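Local coordinates for protein purine nucleoside phosphorylase (Anopheles gambiae, PDB 2P4S) that catalyses the phosphorolysis of inosine, guanosine and their 2'-deoxy forms to free purine base and pentose 1-phosphate in purine salvage, working as a homotrimer, at residues E97-L108 against D131-F141. Sequence-based numbering, arbitrary orientation.
Sequences EIATYLLERTEL and DSFDYETIPHF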
loop_
_atom_site.group_PDB
_atom_site.type_symbol
_atom_site.label_atom_id
_atom_site.label_comp_id
_atom_site.label_asym_id
_atom_site.label_seq_id
_atom_site.Cartn_x
_atom_site.Cartn_y
_atom_site.Cartn_z
ATOM N N GLU A 97 8.421 -29.344 11.099
ATOM C CA GLU A 97 9.789 -29.822 10.783
ATOM C C GLU A 97 10.863 -28.945 11.480
ATOM O O GLU A 97 11.778 -29.461 12.182
ATOM C CB GLU A 97 10.105 -29.785 9.261
ATOM C CG GLU A 97 9.390 -30.751 8.274
ATOM C CD GLU A 97 9.783 -30.448 6.767
ATOM O OE1 GLU A 97 11.000 -30.145 6.497
ATOM O OE2 GLU A 97 8.893 -30.512 5.853
ATOM N N ILE A 98 10.776 -27.630 11.245
ATOM C CA ILE A 98 11.725 -26.676 11.812
ATOM C C ILE A 98 11.671 -26.722 13.348
ATOM O O ILE A 98 12.718 -26.756 14.021
ATOM C CB ILE A 98 11.486 -25.198 11.276
ATOM C CG1 ILE A 98 11.346 -25.181 9.742
ATOM C CG2 ILE A 98 12.543 -24.225 11.828
ATOM C CD1 ILE A 98 10.979 -23.794 9.143
ATOM N N ALA A 99 10.462 -26.740 13.907
ATOM C CA ALA A 99 10.329 -26.765 15.379
ATOM C C ALA A 99 11.014 -28.042 15.940
ATOM O O ALA A 99 11.849 -27.975 16.856
ATOM C CB ALA A 99 8.839 -26.698 15.809
ATOM N N THR A 100 10.646 -29.195 15.351
ATOM C CA THR A 100 11.156 -30.528 15.756
ATOM C C THR A 100 12.675 -30.573 15.641
ATOM O O THR A 100 13.338 -31.024 16.585
ATOM C CB THR A 100 10.479 -31.675 14.979
ATOM O OG1 THR A 100 9.110 -31.774 15.398
ATOM C CG2 THR A 100 11.144 -33.016 15.309
ATOM N N TYR A 101 13.204 -30.034 14.529
ATOM C CA TYR A 101 14.645 -29.904 14.319
ATOM C C TYR A 101 15.353 -29.264 15.509
ATOM O O TYR A 101 16.396 -29.728 15.974
ATOM C CB TYR A 101 14.942 -29.090 13.045
ATOM C CG TYR A 101 16.411 -28.895 12.805
ATOM C CD1 TYR A 101 17.159 -29.852 12.088
ATOM C CD2 TYR A 101 17.073 -27.773 13.311
ATOM C CE1 TYR A 101 18.523 -29.694 11.887
ATOM C CE2 TYR A 101 18.437 -27.599 13.124
ATOM C CZ TYR A 101 19.166 -28.577 12.393
ATOM O OH TYR A 101 20.538 -28.415 12.229
ATOM N N LEU A 102 14.809 -28.154 15.972
ATOM C CA LEU A 102 15.418 -27.435 17.099
ATOM C C LEU A 102 15.144 -28.155 18.439
ATOM O O LEU A 102 16.010 -28.235 19.288
ATOM C CB LEU A 102 14.874 -25.987 17.123
ATOM C CG LEU A 102 15.212 -25.118 15.883
ATOM C CD1 LEU A 102 14.287 -23.889 15.743
ATOM C CD2 LEU A 102 16.657 -24.697 15.976
ATOM N N LEU A 103 13.928 -28.643 18.627
ATOM C CA LEU A 103 13.549 -29.319 19.874
ATOM C C LEU A 103 14.394 -30.575 20.130
ATOM O O LEU A 103 14.647 -30.894 21.279
ATOM C CB LEU A 103 12.068 -29.697 19.858
ATOM C CG LEU A 103 11.039 -28.568 19.989
ATOM C CD1 LEU A 103 9.623 -29.108 19.703
ATOM C CD2 LEU A 103 11.125 -27.910 21.335
ATOM N N GLU A 104 14.815 -31.248 19.042
ATOM C CA GLU A 104 15.765 -32.380 19.046
ATOM C C GLU A 104 17.173 -31.991 19.432
ATOM O O GLU A 104 17.935 -32.808 19.970
ATOM C CB GLU A 104 15.751 -33.085 17.680
ATOM C CG GLU A 104 14.467 -33.941 17.534
ATOM C CD GLU A 104 14.288 -34.608 16.161
ATOM O OE1 GLU A 104 15.049 -34.284 15.197
ATOM O OE2 GLU A 104 13.335 -35.438 16.043
ATOM N N ARG A 105 17.516 -30.722 19.232
ATOM C CA ARG A 105 18.893 -30.264 19.451
ATOM C C ARG A 105 19.121 -29.349 20.650
ATOM O O ARG A 105 20.228 -28.883 20.873
ATOM C CB ARG A 105 19.450 -29.657 18.154
ATOM C CG ARG A 105 19.601 -30.729 17.120
ATOM C CD ARG A 105 19.763 -30.213 15.709
ATOM N NE ARG A 105 19.922 -31.349 14.805
ATOM C CZ ARG A 105 18.933 -32.106 14.346
ATOM N NH1 ARG A 105 17.670 -31.863 14.668
ATOM N NH2 ARG A 105 19.217 -33.120 13.533
ATOM N N THR A 106 18.075 -29.074 21.410
ATOM C CA THR A 106 18.222 -28.401 22.690
ATOM C C THR A 106 17.248 -29.063 23.665
ATOM O O THR A 106 16.160 -29.506 23.269
ATOM C CB THR A 106 17.993 -26.816 22.615
ATOM O OG1 THR A 106 18.231 -26.221 23.900
ATOM C CG2 THR A 106 16.569 -26.424 22.125
ATOM N N GLU A 107 17.635 -29.132 24.925
ATOM C CA GLU A 107 16.713 -29.561 25.975
ATOM C C GLU A 107 15.836 -28.428 26.542
ATOM O O GLU A 107 14.877 -28.679 27.267
ATOM C CB GLU A 107 17.514 -30.193 27.110
ATOM C CG GLU A 107 17.973 -31.617 26.769
ATOM C CD GLU A 107 18.438 -32.349 28.016
ATOM O OE1 GLU A 107 17.618 -33.117 28.601
ATOM O OE2 GLU A 107 19.603 -32.109 28.431
ATOM N N LEU A 108 16.206 -27.187 26.219
ATOM C CA LEU A 108 15.514 -25.983 26.694
ATOM C C LEU A 108 14.093 -25.952 26.152
ATOM O O LEU A 108 13.863 -26.286 24.980
ATOM C CB LEU A 108 16.279 -24.754 26.270
ATOM C CG LEU A 108 17.175 -24.086 27.313
ATOM C CD1 LEU A 108 18.739 -24.238 27.012
ATOM C CD2 LEU A 108 16.767 -22.600 27.321
ATOM N N ASP A 131 22.238 -22.954 23.829
ATOM C CA ASP A 131 22.297 -23.680 22.563
ATOM C C ASP A 131 22.061 -22.657 21.442
ATOM O O ASP A 131 21.039 -21.998 21.378
ATOM C CB ASP A 131 21.284 -24.837 22.521
ATOM C CG ASP A 131 21.494 -25.839 23.674
ATOM O OD1 ASP A 131 22.612 -26.390 23.801
ATOM O OD2 ASP A 131 20.550 -26.093 24.453
ATOM N N SER A 132 23.056 -22.503 20.584
ATOM C CA SER A 132 23.037 -21.487 19.551
ATOM C C SER A 132 22.974 -22.133 18.154
ATOM O O SER A 132 23.644 -23.147 17.895
ATOM C CB SER A 132 24.270 -20.633 19.698
ATOM O OG SER A 132 24.238 -19.605 18.726
ATOM N N PHE A 133 22.146 -21.576 17.278
ATOM C CA PHE A 133 22.003 -22.087 15.911
ATOM C C PHE A 133 22.152 -20.988 14.875
ATOM O O PHE A 133 21.262 -20.146 14.769
ATOM C CB PHE A 133 20.639 -22.740 15.674
ATOM C CG PHE A 133 20.318 -23.858 16.597
ATOM C CD1 PHE A 133 20.528 -25.186 16.199
ATOM C CD2 PHE A 133 19.776 -23.599 17.864
ATOM C CE1 PHE A 133 20.207 -26.237 17.057
ATOM C CE2 PHE A 133 19.464 -24.635 18.741
ATOM C CZ PHE A 133 19.684 -25.963 18.344
ATOM N N ASP A 134 23.237 -21.006 14.096
ATOM C CA ASP A 134 23.334 -20.100 12.956
ATOM C C ASP A 134 22.132 -20.312 12.066
ATOM O O ASP A 134 21.724 -21.457 11.862
ATOM C CB ASP A 134 24.636 -20.319 12.183
ATOM C CG ASP A 134 25.834 -19.737 12.907
ATOM O OD1 ASP A 134 25.642 -19.262 14.054
ATOM O OD2 ASP A 134 26.964 -19.756 12.352
ATOM N N TYR A 135 21.532 -19.216 11.570
ATOM C CA TYR A 135 20.361 -19.310 10.662
ATOM C C TYR A 135 20.636 -20.148 9.434
ATOM O O TYR A 135 19.739 -20.818 8.951
ATOM C CB TYR A 135 19.822 -17.941 10.214
ATOM C CG TYR A 135 19.197 -17.080 11.327
ATOM C CD1 TYR A 135 18.785 -17.654 12.564
ATOM C CD2 TYR A 135 19.008 -15.699 11.138
ATOM C CE1 TYR A 135 18.206 -16.863 13.580
ATOM C CE2 TYR A 135 18.438 -14.894 12.136
ATOM C CZ TYR A 135 18.055 -15.477 13.346
ATOM O OH TYR A 135 17.530 -14.688 14.295
ATOM N N GLU A 136 21.872 -20.093 8.937
ATOM C CA GLU A 136 22.339 -20.890 7.778
ATOM C C GLU A 136 22.094 -22.407 7.911
ATOM O O GLU A 136 21.840 -23.077 6.919
ATOM C CB GLU A 136 23.855 -20.678 7.554
ATOM C CG GLU A 136 24.243 -19.338 6.928
ATOM C CD GLU A 136 24.092 -18.070 7.876
ATOM O OE1 GLU A 136 24.012 -18.176 9.143
ATOM O OE2 GLU A 136 24.065 -16.942 7.315
ATOM N N THR A 137 22.164 -22.913 9.146
ATOM C CA THR A 137 22.050 -24.326 9.460
ATOM C C THR A 137 20.640 -24.796 9.777
ATOM O O THR A 137 20.386 -25.992 9.844
ATOM C CB THR A 137 22.951 -24.711 10.647
ATOM O OG1 THR A 137 22.285 -24.408 11.885
ATOM C CG2 THR A 137 24.275 -24.014 10.595
ATOM N N ILE A 138 19.706 -23.871 9.984
ATOM C CA ILE A 138 18.344 -24.272 10.313
ATOM C C ILE A 138 17.545 -24.573 9.021
ATOM O O ILE A 138 17.498 -23.744 8.123
ATOM C CB ILE A 138 17.601 -23.226 11.208
ATOM C CG1 ILE A 138 18.450 -22.852 12.447
ATOM C CG2 ILE A 138 16.212 -23.777 11.631
ATOM C CD1 ILE A 138 17.965 -21.581 13.182
ATOM N N PRO A 139 16.966 -25.779 8.904
ATOM C CA PRO A 139 16.195 -26.066 7.699
ATOM C C PRO A 139 15.169 -24.984 7.384
ATOM O O PRO A 139 14.418 -24.569 8.269
ATOM C CB PRO A 139 15.499 -27.404 8.013
ATOM C CG PRO A 139 15.918 -27.788 9.382
ATOM C CD PRO A 139 17.051 -26.942 9.792
ATOM N N HIS A 140 15.186 -24.528 6.126
ATOM C CA HIS A 140 14.207 -23.558 5.565
ATOM C C HIS A 140 14.308 -22.154 6.127
ATOM O O HIS A 140 13.405 -21.355 5.932
ATOM C CB HIS A 140 12.755 -24.046 5.761
ATOM C CG HIS A 140 12.518 -25.418 5.234
ATOM N ND1 HIS A 140 12.585 -25.710 3.886
ATOM C CD2 HIS A 140 12.253 -26.586 5.868
ATOM C CE1 HIS A 140 12.353 -27.001 3.711
ATOM N NE2 HIS A 140 12.140 -27.552 4.895
ATOM N N PHE A 141 15.381 -21.854 6.837
ATOM C CA PHE A 141 15.488 -20.558 7.471
ATOM C C PHE A 141 16.083 -19.480 6.532
ATOM O O PHE A 141 17.081 -19.730 5.832
ATOM C CB PHE A 141 16.318 -20.663 8.733
ATOM C CG PHE A 141 15.586 -20.199 9.962
ATOM C CD1 PHE A 141 14.450 -20.857 10.382
ATOM C CD2 PHE A 141 16.040 -19.126 10.698
ATOM C CE1 PHE A 141 13.764 -20.453 11.539
ATOM C CE2 PHE A 141 15.335 -18.694 11.867
ATOM C CZ PHE A 141 14.209 -19.379 12.272
#
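Pro139 lays its ring flank on the phenol of Tyr101, with CD 3.4 Å from the centroid of the Tyr101 ring and 3° off its normal, a CH-pi contact almost dead centre. Tyr101 CG stands anti to the backbone N (chi1 178°), which sets the ring against Pro139. On the opposite face lies the extended chain of Arg105, its CD offset toward the rim and the centre of its guanidinium lying over Tyr101 CE1, so the phenol is sandwiched. Arg105 NH1 is fixed there by a bond of 2.8 Å to Tyr101 O, received in the carbonyl plane on a lone pair.

A second CH-pi contact sits deeper: Leu102 CD2 is poised over the middle of the Phe133 ring, 3.7 Å from its centroid, while Arg105 CB abuts the ring edge near CE1 and CZ. One turn back along the helix, the CG2 branch of Ile98 meets Ile138 CG2 at 3.7 Å and reaches Phe141 CE1; its CG1-CD1 branch runs alongside Pro139 O, and CD1 reaches His140 CB.

Polar links lie toward the two ends. His140 NE2 donates to Glu97 OE1 (3.3 Å, 148° at the hydrogen); the oxygen lies in the imidazole plane, but the nitrogen comes from above the carboxylate plane. At the other end Thr106 OG1 accepts from Leu108 N in an ST turn; its modelled 2.4 Å to Asp131 OD2 is doubtfully short.

This is peripheral packing: helix 92-105 on edge strand 130-134 of the mixed sheet and the type II turn Ile138-Phe141. Phe141's side chain lies about 4 Å from that of phosphate-binding Phe170. Strand 152-158 adds Leu153 against Leu102 and Ile138, and helix 178-191 backs Ile98 with Val187 and Phe141 with Met183 and Pro184.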